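Local coordinates for putative transcriptional regulator (Streptomyces coelicolor, PDB 2ZB9), which probably binds a regulatory DNA sequence through a helix-turn-helix and controls transcription, as other TetR-family regulators do, at residues Ala42-Glu47 with Pro65-Leu70; Leu83-Thr88 with Ala142-Arg147; Ala97-Phe102 with Gln169-Val174. All blocks are in the same frame, centred on the assembly; numbering follows the deposited sequence.

Interaction 1: residues Ala42-Glu47 with Pro65-Leu70; sequences AQLTFE and PSKGAL
Two helix starts of the TetR-type DNA-binding domain meet here: the lead-in to helix 46-53, the first helix of the predicted helix-turn-helix, and the first turn of helix 67-83, which follows that motif. The apolar part centres on Leu70. Leu70 CD2 sits almost exactly over the middle of the Phe46 ring, 4.0 Å from the centroid and 6° off the normal, a CH-pi contact. Leu70 CD2 also lies 4.1 Å from Leu44 CG; Val32 of helix 20-39 and Val49 extend this small core. Phe46, CG lying beside its backbone N, points its rim at backbone: Phe46 CE2 stands 3.5 Å from Lys67 N. Polar contacts frame the apolar ones. Thr45 and Ser66 are both N-caps, a place suited to short hydroxyl side chains that can turn back on the helix; Ser66 OG accepts from Ala69 N over 3.2 Å at 169°, nearly straight. Lys67 is long enough to cross to the other segment, bending at chi2 and chi4 so that CE packs against Leu44 CB. Lys67 NZ gives weak hydrogen bonds to two carbonyls, Thr41 O and Leu44 O, the latter 2.9 Å from NZ.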
loop_
_atom_site.group_PDB
_atom_site.type_symbol
_atom_site.label_atom_id
_atom_site.label_comp_id
_atom_site.label_asym_id
_atom_site.label_seq_id
_atom_site.Cartn_x
_atom_site.Cartn_y
_atom_site.Cartn_z
ATOM N N ALA A 42 0.632 16.350 -13.576
ATOM C CA ALA A 42 1.361 16.628 -14.809
ATOM C C ALA A 42 1.233 18.102 -15.207
ATOM O O ALA A 42 2.144 18.674 -15.805
ATOM C CB ALA A 42 0.849 15.715 -15.945
ATOM N N GLN A 43 0.103 18.707 -14.854
ATOM C CA GLN A 43 -0.166 20.104 -15.170
ATOM C C GLN A 43 0.519 21.091 -14.231
ATOM O O GLN A 43 0.648 22.275 -14.555
ATOM C CB GLN A 43 -1.675 20.362 -15.150
ATOM C CG GLN A 43 -2.436 19.771 -16.328
ATOM C CD GLN A 43 -2.111 20.476 -17.632
ATOM O OE1 GLN A 43 -1.191 20.084 -18.361
ATOM N NE2 GLN A 43 -2.859 21.538 -17.926
ATOM N N LEU A 44 0.960 20.609 -13.074
ATOM C CA LEU A 44 1.612 21.476 -12.105
ATOM C C LEU A 44 3.026 21.873 -12.521
ATOM O O LEU A 44 3.869 21.015 -12.789
ATOM C CB LEU A 44 1.660 20.795 -10.736
ATOM C CG LEU A 44 2.254 21.610 -9.585
ATOM C CD1 LEU A 44 1.372 22.822 -9.310
ATOM C CD2 LEU A 44 2.363 20.735 -8.332
ATOM N N THR A 45 3.274 23.180 -12.584
ATOM C CA THR A 45 4.595 23.696 -12.936
ATOM C C THR A 45 4.914 24.907 -12.061
ATOM O O THR A 45 4.013 25.609 -11.596
ATOM C CB THR A 45 4.676 24.167 -14.412
ATOM O OG1 THR A 45 3.846 25.321 -14.583
ATOM C CG2 THR A 45 4.228 23.069 -15.371
ATOM N N PHE A 46 6.199 25.148 -11.842
ATOM C CA PHE A 46 6.628 26.294 -11.047
ATOM C C PHE A 46 6.210 27.588 -11.751
ATOM O O PHE A 46 5.784 28.543 -11.108
ATOM C CB PHE A 46 8.148 26.251 -10.859
ATOM C CG PHE A 46 8.599 25.297 -9.785
ATOM C CD1 PHE A 46 8.762 25.735 -8.474
ATOM C CD2 PHE A 46 8.848 23.959 -10.079
ATOM C CE1 PHE A 46 9.168 24.856 -7.466
ATOM C CE2 PHE A 46 9.255 23.068 -9.079
ATOM C CZ PHE A 46 9.415 23.518 -7.769
ATOM N N GLU A 47 6.322 27.596 -13.078
ATOM C CA GLU A 47 5.954 28.760 -13.885
ATOM C C GLU A 47 4.467 29.067 -13.756
ATOM O O GLU A 47 4.054 30.227 -13.734
ATOM C CB GLU A 47 6.285 28.507 -15.361
ATOM C CG GLU A 47 7.449 29.324 -15.910
ATOM C CD GLU A 47 8.643 28.470 -16.315
ATOM O OE1 GLU A 47 9.580 29.012 -16.949
ATOM O OE2 GLU A 47 8.651 27.261 -15.997
ATOM N N PRO A 65 12.418 22.563 -3.600
ATOM C CA PRO A 65 13.523 22.157 -4.470
ATOM C C PRO A 65 13.125 21.340 -5.692
ATOM O O PRO A 65 13.927 21.162 -6.607
ATOM C CB PRO A 65 14.434 21.387 -3.519
ATOM C CG PRO A 65 13.445 20.736 -2.590
ATOM C CD PRO A 65 12.519 21.896 -2.291
ATOM N N SER A 66 11.896 20.843 -5.723
ATOM C CA SER A 66 11.473 20.056 -6.871
ATOM C C SER A 66 9.972 20.061 -7.082
ATOM O O SER A 66 9.198 20.428 -6.199
ATOM C CB SER A 66 11.936 18.607 -6.721
ATOM O OG SER A 66 11.160 17.936 -5.742
ATOM N N LYS A 67 9.575 19.640 -8.274
ATOM C CA LYS A 67 8.175 19.547 -8.645
ATOM C C LYS A 67 7.480 18.581 -7.676
ATOM O O LYS A 67 6.350 18.818 -7.244
ATOM C CB LYS A 67 8.090 19.046 -10.089
ATOM C CG LYS A 67 6.788 18.387 -10.496
ATOM C CD LYS A 67 5.636 19.360 -10.558
ATOM C CE LYS A 67 4.413 18.675 -11.151
ATOM N NZ LYS A 67 4.671 18.233 -12.552
ATOM N N GLY A 68 8.176 17.499 -7.332
ATOM C CA GLY A 68 7.629 16.517 -6.413
ATOM C C GLY A 68 7.306 17.117 -5.061
ATOM O O GLY A 68 6.213 16.918 -4.533
ATOM N N ALA A 69 8.256 17.860 -4.498
ATOM C CA ALA A 69 8.059 18.504 -3.206
ATOM C C ALA A 69 6.936 19.533 -3.276
ATOM O O ALA A 69 6.167 19.693 -2.321
ATOM C CB ALA A 69 9.346 19.178 -2.751
ATOM N N LEU A 70 6.847 20.231 -4.403
ATOM C CA LEU A 70 5.813 21.243 -4.588
ATOM C C LEU A 70 4.431 20.594 -4.554
ATOM O O LEU A 70 3.542 21.038 -3.832
ATOM C CB LEU A 70 6.006 21.971 -5.920
ATOM C CG LEU A 70 5.018 23.104 -6.208
ATOM C CD1 LEU A 70 5.221 24.235 -5.208
ATOM C CD2 LEU A 70 5.226 23.614 -7.622
#

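Interaction 2: residues Leu83-Thr88 with Ala142-Arg147; sequences LAFPDT and ALAAER
In the all-helical C-terminal domain of this TetR-family protein, the loop between helix 67-83 and helix 91-108 is laid across helix 126-153, and two side chains, Phe85 from the loop and Arg147 from the helix, set the geometry. Phe85 holds CG anti to its carbonyl carbon, which directs the ring at the helix. The tip of the ring meets Ala144, Phe85 CZ lying 3.5 Å from both Ala144 CA and Ala144 CB. Alanine suits this point, since its single methyl lets an aromatic ring come so near the helix. Toward the base of the ring, Phe85 CD2 rests 3.7 Å from Arg147 CG, so the aliphatic stem of the arginine serves as apolar surface. Trp171 of helix 163-179 meets both Phe85 and Ala144, tying the loop into the domain core.

Arg147 leaves the helix with CG anti to the backbone N and bends once, at chi2, crossing Phe85 obliquely; its guanidinium plane stands 80° from the phenyl ring. Three oxygens surround the cation from different directions, two of them in bonds and one by charge alone. Pro86 O, a carbonyl in a loop without regular secondary structure, takes the N-H of Arg147 NE close to the guanidinium plane, at 3.0 Å with an N-H...O angle of 142°. Asp94 of helix 91-108 forms a salt bridge with NH2, so the arginine joins loop and two helices; Asp94 also accepts from Thr88 OG1. Asp87, on the exposed side, approaches over a face instead. Its carboxylate is turned 35° from the guanidinium plane, and although the pair is a salt bridge by charge, no N-H points at the oxygen: Asp87 OD2 lies over the centre of the group, 3.4 Å from Arg147 CZ.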
loop_
_atom_site.group_PDB
_atom_site.type_symbol
_atom_site.label_atom_id
_atom_site.label_comp_id
_atom_site.label_asym_id
_atom_site.label_seq_id
_atom_site.Cartn_x
_atom_site.Cartn_y
_atom_site.Cartn_z
ATOM N N LEU A 83 -9.154 15.737 6.210
ATOM C CA LEU A 83 -8.670 14.488 6.801
ATOM C C LEU A 83 -8.300 14.583 8.276
ATOM O O LEU A 83 -7.789 13.620 8.850
ATOM C CB LEU A 83 -7.471 13.946 6.014
ATOM C CG LEU A 83 -7.705 13.630 4.535
ATOM C CD1 LEU A 83 -6.443 13.005 3.943
ATOM C CD2 LEU A 83 -8.895 12.673 4.387
ATOM N N ALA A 84 -8.569 15.729 8.892
ATOM C CA ALA A 84 -8.269 15.918 10.310
ATOM C C ALA A 84 -9.050 14.911 11.160
ATOM O O ALA A 84 -10.149 14.490 10.786
ATOM C CB ALA A 84 -8.620 17.351 10.739
ATOM N N PHE A 85 -8.491 14.549 12.313
ATOM C CA PHE A 85 -9.126 13.577 13.197
ATOM C C PHE A 85 -10.083 14.142 14.230
ATOM O O PHE A 85 -9.713 14.992 15.039
ATOM C CB PHE A 85 -8.076 12.742 13.947
ATOM C CG PHE A 85 -7.422 11.689 13.106
ATOM C CD1 PHE A 85 -6.359 12.009 12.264
ATOM C CD2 PHE A 85 -7.906 10.384 13.111
ATOM C CE1 PHE A 85 -5.792 11.046 11.433
ATOM C CE2 PHE A 85 -7.347 9.420 12.286
ATOM C CZ PHE A 85 -6.283 9.755 11.441
ATOM N N PRO A 86 -11.337 13.677 14.213
ATOM C CA PRO A 86 -12.282 14.185 15.205
ATOM C C PRO A 86 -11.762 13.624 16.523
ATOM O O PRO A 86 -11.193 12.534 16.543
ATOM C CB PRO A 86 -13.599 13.521 14.804
ATOM C CG PRO A 86 -13.434 13.258 13.340
ATOM C CD PRO A 86 -12.007 12.783 13.254
ATOM N N ASP A 87 -11.937 14.352 17.614
ATOM C CA ASP A 87 -11.471 13.866 18.905
ATOM C C ASP A 87 -12.598 14.130 19.894
ATOM O O ASP A 87 -12.505 15.011 20.742
ATOM C CB ASP A 87 -10.190 14.600 19.311
ATOM C CG ASP A 87 -9.398 13.853 20.372
ATOM O OD1 ASP A 87 -8.327 14.352 20.781
ATOM O OD2 ASP A 87 -9.841 12.766 20.796
ATOM N N THR A 88 -13.661 13.343 19.763
ATOM C CA THR A 88 -14.857 13.471 20.587
ATOM C C THR A 88 -14.897 12.573 21.820
ATOM O O THR A 88 -15.793 12.706 22.652
ATOM C CB THR A 88 -16.105 13.151 19.753
ATOM O OG1 THR A 88 -16.143 11.743 19.481
ATOM C CG2 THR A 88 -16.062 13.899 18.429
ATOM N N ALA A 142 1.734 10.441 11.924
ATOM C CA ALA A 142 1.838 11.033 13.253
ATOM C C ALA A 142 0.472 11.513 13.715
ATOM O O ALA A 142 0.124 11.379 14.883
ATOM C CB ALA A 142 2.837 12.199 13.240
ATOM N N LEU A 143 -0.299 12.070 12.787
ATOM C CA LEU A 143 -1.639 12.576 13.081
ATOM C C LEU A 143 -2.531 11.403 13.504
ATOM O O LEU A 143 -3.272 11.485 14.478
ATOM C CB LEU A 143 -2.211 13.263 11.831
ATOM C CG LEU A 143 -2.503 14.772 11.771
ATOM C CD1 LEU A 143 -1.769 15.555 12.864
ATOM C CD2 LEU A 143 -2.122 15.277 10.380
ATOM N N ALA A 144 -2.447 10.301 12.771
ATOM C CA ALA A 144 -3.240 9.124 13.096
ATOM C C ALA A 144 -2.769 8.463 14.403
ATOM O O ALA A 144 -3.577 8.145 15.283
ATOM C CB ALA A 144 -3.173 8.129 11.943
ATOM N N ALA A 145 -1.462 8.258 14.536
ATOM C CA ALA A 145 -0.921 7.626 15.736
ATOM C C ALA A 145 -1.280 8.448 16.971
ATOM O O ALA A 145 -1.537 7.902 18.043
ATOM C CB ALA A 145 0.590 7.485 15.615
ATOM N N GLU A 146 -1.311 9.765 16.806
ATOM C CA GLU A 146 -1.647 10.665 17.900
ATOM C C GLU A 146 -3.083 10.449 18.370
ATOM O O GLU A 146 -3.351 10.367 19.569
ATOM C CB GLU A 146 -1.451 12.104 17.443
ATOM C CG GLU A 146 -1.465 13.136 18.536
ATOM C CD GLU A 146 -0.665 14.357 18.130
ATOM O OE1 GLU A 146 0.590 14.278 18.147
ATOM O OE2 GLU A 146 -1.289 15.381 17.774
ATOM N N ARG A 147 -4.011 10.365 17.426
ATOM C CA ARG A 147 -5.407 10.141 17.777
ATOM C C ARG A 147 -5.524 8.790 18.486
ATOM O O ARG A 147 -6.206 8.668 19.502
ATOM C CB ARG A 147 -6.287 10.136 16.522
ATOM C CG ARG A 147 -7.746 9.804 16.810
ATOM C CD ARG A 147 -8.366 10.845 17.744
ATOM N NE ARG A 147 -9.716 10.492 18.173
ATOM C CZ ARG A 147 -9.997 9.765 19.252
ATOM N NH1 ARG A 147 -9.023 9.306 20.024
ATOM N NH2 ARG A 147 -11.260 9.506 19.567
#

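Interaction 3: residues Ala97-Phe102 with Gln169-Val174; sequences AQLRAF and QLWGAV
Trp171 is the hub of this buried contact in the C-terminal domain of the TetR-family fold, where helix 91-108 packs on helix 163-179, and three residues of segment 97-102, on helix 91-108, meet its indole in different ways. Gln98 comes to the edge: Trp171 NE1 donates to Gln98 OE1 over 2.8 Å at 151°, with the oxygen close to the indole plane, while the donor lies above the carbonyl plane of the amide. Leu99 covers a face, Leu99 CD1 making a CH-pi contact 3.7 Å from the centroid of the five-membered ring of Trp171. Phe102 receives the opposite geometry, a T-shaped pair in which the indole edge points at the phenyl face. The planes are 79° apart, and Trp171 CD1 is 3.9 Å from Phe102 CD2. One turn along from Trp171, Val174 CG1 meets Phe102 CE2 tip to tip at 3.6 Å.

The helices behind these side chains run nearly parallel, 17° between their short axes, which approach to 11.3 Å, a separation that large side chains such as tryptophan, phenylalanine and leucine span. Glutamine suits its place because its amide has both an acceptor and a donor: with OE1 used by the indole, NE2 is bound by Leu83 O, which fixes the amide rotation. Tyr175 meets Phe102 edge to face; on helix 187-199, Val190 touches Leu99 and Leu193 touches Val174. Gln169 hydrogen-bonds to Gln169 and Asn196 of the second subunit, so this end of the contact borders the subunit interface.

The buried indole N-H, the amide oxygen and an amide N-H each have a protein partner, consistent with a polar pair held inside an apolar core.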
loop_
_atom_site.group_PDB
_atom_site.type_symbol
_atom_site.label_atom_id
_atom_site.label_comp_id
_atom_site.label_asym_id
_atom_site.label_seq_id
_atom_site.Cartn_x
_atom_site.Cartn_y
_atom_site.Cartn_z
ATOM N N ALA A 97 -15.511 8.087 11.066
ATOM C CA ALA A 97 -15.687 9.381 10.409
ATOM C C ALA A 97 -14.458 9.783 9.602
ATOM O O ALA A 97 -14.584 10.278 8.487
ATOM C CB ALA A 97 -16.004 10.460 11.442
ATOM N N GLN A 98 -13.269 9.564 10.155
ATOM C CA GLN A 98 -12.041 9.934 9.451
ATOM C C GLN A 98 -11.769 9.010 8.263
ATOM O O GLN A 98 -11.402 9.479 7.191
ATOM C CB GLN A 98 -10.852 9.926 10.421
ATOM C CG GLN A 98 -9.615 10.700 9.960
ATOM C CD GLN A 98 -8.867 10.023 8.830
ATOM O OE1 GLN A 98 -8.942 8.809 8.664
ATOM N NE2 GLN A 98 -8.117 10.806 8.059
ATOM N N LEU A 99 -11.946 7.704 8.446
ATOM C CA LEU A 99 -11.714 6.755 7.357
ATOM C C LEU A 99 -12.687 7.003 6.201
ATOM O O LEU A 99 -12.342 6.785 5.038
ATOM C CB LEU A 99 -11.870 5.298 7.826
ATOM C CG LEU A 99 -10.692 4.412 8.260
ATOM C CD1 LEU A 99 -9.471 4.688 7.383
ATOM C CD2 LEU A 99 -10.367 4.655 9.711
ATOM N N ARG A 100 -13.903 7.446 6.515
ATOM C CA ARG A 100 -14.888 7.721 5.462
ATOM C C ARG A 100 -14.526 8.976 4.675
ATOM O O ARG A 100 -14.678 9.014 3.454
ATOM C CB ARG A 100 -16.294 7.842 6.054
ATOM C CG ARG A 100 -16.929 6.477 6.312
ATOM C CD ARG A 100 -18.150 6.542 7.219
ATOM N NE ARG A 100 -18.629 5.188 7.484
ATOM C CZ ARG A 100 -19.409 4.834 8.501
ATOM N NH1 ARG A 100 -19.826 5.734 9.383
ATOM N NH2 ARG A 100 -19.760 3.562 8.642
ATOM N N ALA A 101 -14.044 10.003 5.365
ATOM C CA ALA A 101 -13.637 11.223 4.677
ATOM C C ALA A 101 -12.420 10.865 3.807
ATOM O O ALA A 101 -12.282 11.336 2.675
ATOM C CB ALA A 101 -13.279 12.308 5.697
ATOM N N PHE A 102 -11.557 10.001 4.337
ATOM C CA PHE A 102 -10.364 9.557 3.620
ATOM C C PHE A 102 -10.770 8.804 2.359
ATOM O O PHE A 102 -10.237 9.043 1.278
ATOM C CB PHE A 102 -9.531 8.640 4.517
ATOM C CG PHE A 102 -8.313 8.076 3.848
ATOM C CD1 PHE A 102 -7.249 8.900 3.504
ATOM C CD2 PHE A 102 -8.217 6.712 3.581
ATOM C CE1 PHE A 102 -6.096 8.371 2.906
ATOM C CE2 PHE A 102 -7.073 6.173 2.983
ATOM C CZ PHE A 102 -6.012 7.007 2.647
ATOM N N GLN A 169 -2.992 -1.196 9.486
ATOM C CA GLN A 169 -4.146 -2.079 9.382
ATOM C C GLN A 169 -5.440 -1.341 9.078
ATOM O O GLN A 169 -6.491 -1.959 8.902
ATOM C CB GLN A 169 -4.275 -2.928 10.648
ATOM C CG GLN A 169 -3.146 -3.948 10.762
ATOM C CD GLN A 169 -3.305 -4.872 11.947
ATOM O OE1 GLN A 169 -3.162 -4.458 13.091
ATOM N NE2 GLN A 169 -3.606 -6.132 11.676
ATOM N N LEU A 170 -5.358 -0.016 9.019
ATOM C CA LEU A 170 -6.513 0.807 8.676
ATOM C C LEU A 170 -6.226 1.476 7.335
ATOM O O LEU A 170 -6.614 0.974 6.288
ATOM C CB LEU A 170 -6.773 1.890 9.729
ATOM C CG LEU A 170 -7.538 1.583 11.016
ATOM C CD1 LEU A 170 -8.622 0.546 10.747
ATOM C CD2 LEU A 170 -6.588 1.096 12.070
ATOM N N TRP A 171 -5.527 2.605 7.378
ATOM C CA TRP A 171 -5.183 3.342 6.166
ATOM C C TRP A 171 -4.334 2.503 5.204
ATOM O O TRP A 171 -4.561 2.515 3.995
ATOM C CB TRP A 171 -4.458 4.639 6.557
ATOM C CG TRP A 171 -5.343 5.516 7.390
ATOM C CD1 TRP A 171 -6.320 6.358 6.935
ATOM C CD2 TRP A 171 -5.457 5.506 8.823
ATOM N NE1 TRP A 171 -7.041 6.858 7.989
ATOM C CE2 TRP A 171 -6.541 6.353 9.156
ATOM C CE3 TRP A 171 -4.757 4.859 9.850
ATOM C CZ2 TRP A 171 -6.943 6.568 10.485
ATOM C CZ3 TRP A 171 -5.157 5.073 11.171
ATOM C CH2 TRP A 171 -6.244 5.922 11.474
ATOM N N GLY A 172 -3.364 1.771 5.741
ATOM C CA GLY A 172 -2.525 0.943 4.891
ATOM C C GLY A 172 -3.344 -0.059 4.093
ATOM O O GLY A 172 -3.056 -0.312 2.922
ATOM N N ALA A 173 -4.360 -0.635 4.737
ATOM C CA ALA A 173 -5.255 -1.607 4.100
ATOM C C ALA A 173 -6.003 -0.956 2.943
ATOM O O ALA A 173 -6.232 -1.585 1.911
ATOM C CB ALA A 173 -6.260 -2.151 5.122
ATOM N N VAL A 174 -6.406 0.299 3.130
ATOM C CA VAL A 174 -7.119 1.042 2.091
ATOM C C VAL A 174 -6.165 1.329 0.929
ATOM O O VAL A 174 -6.501 1.098 -0.235
ATOM C CB VAL A 174 -7.653 2.398 2.622
ATOM C CG1 VAL A 174 -8.386 3.147 1.502
ATOM C CG2 VAL A 174 -8.577 2.168 3.810
#

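How the interactions relate
Interaction 3 is the true core contact, with every touching residue buried, whereas interactions 1 and 2 are partly buried and involve charged side chains, Lys67 at the edge of the one, Arg147 buried and Asp87 exposed in the other. Interactions 2 and 3 belong to one packing unit in the C-terminal domain: their centres are 12 Å apart, and Phe85 CE2 packs 3.5 Å from Gln98 CG. Interaction 1 stands apart in the DNA-binding domain, its centre 28 to 29 Å from the other two. Helix 67-83 links the domains, starting in interaction 1 and ending at interaction 2. The chemistry follows the place: helix caps and a weak lysine bond in interaction 1, arginine charge pairing in interaction 2, and neutral amide-indole pairing in interaction 3.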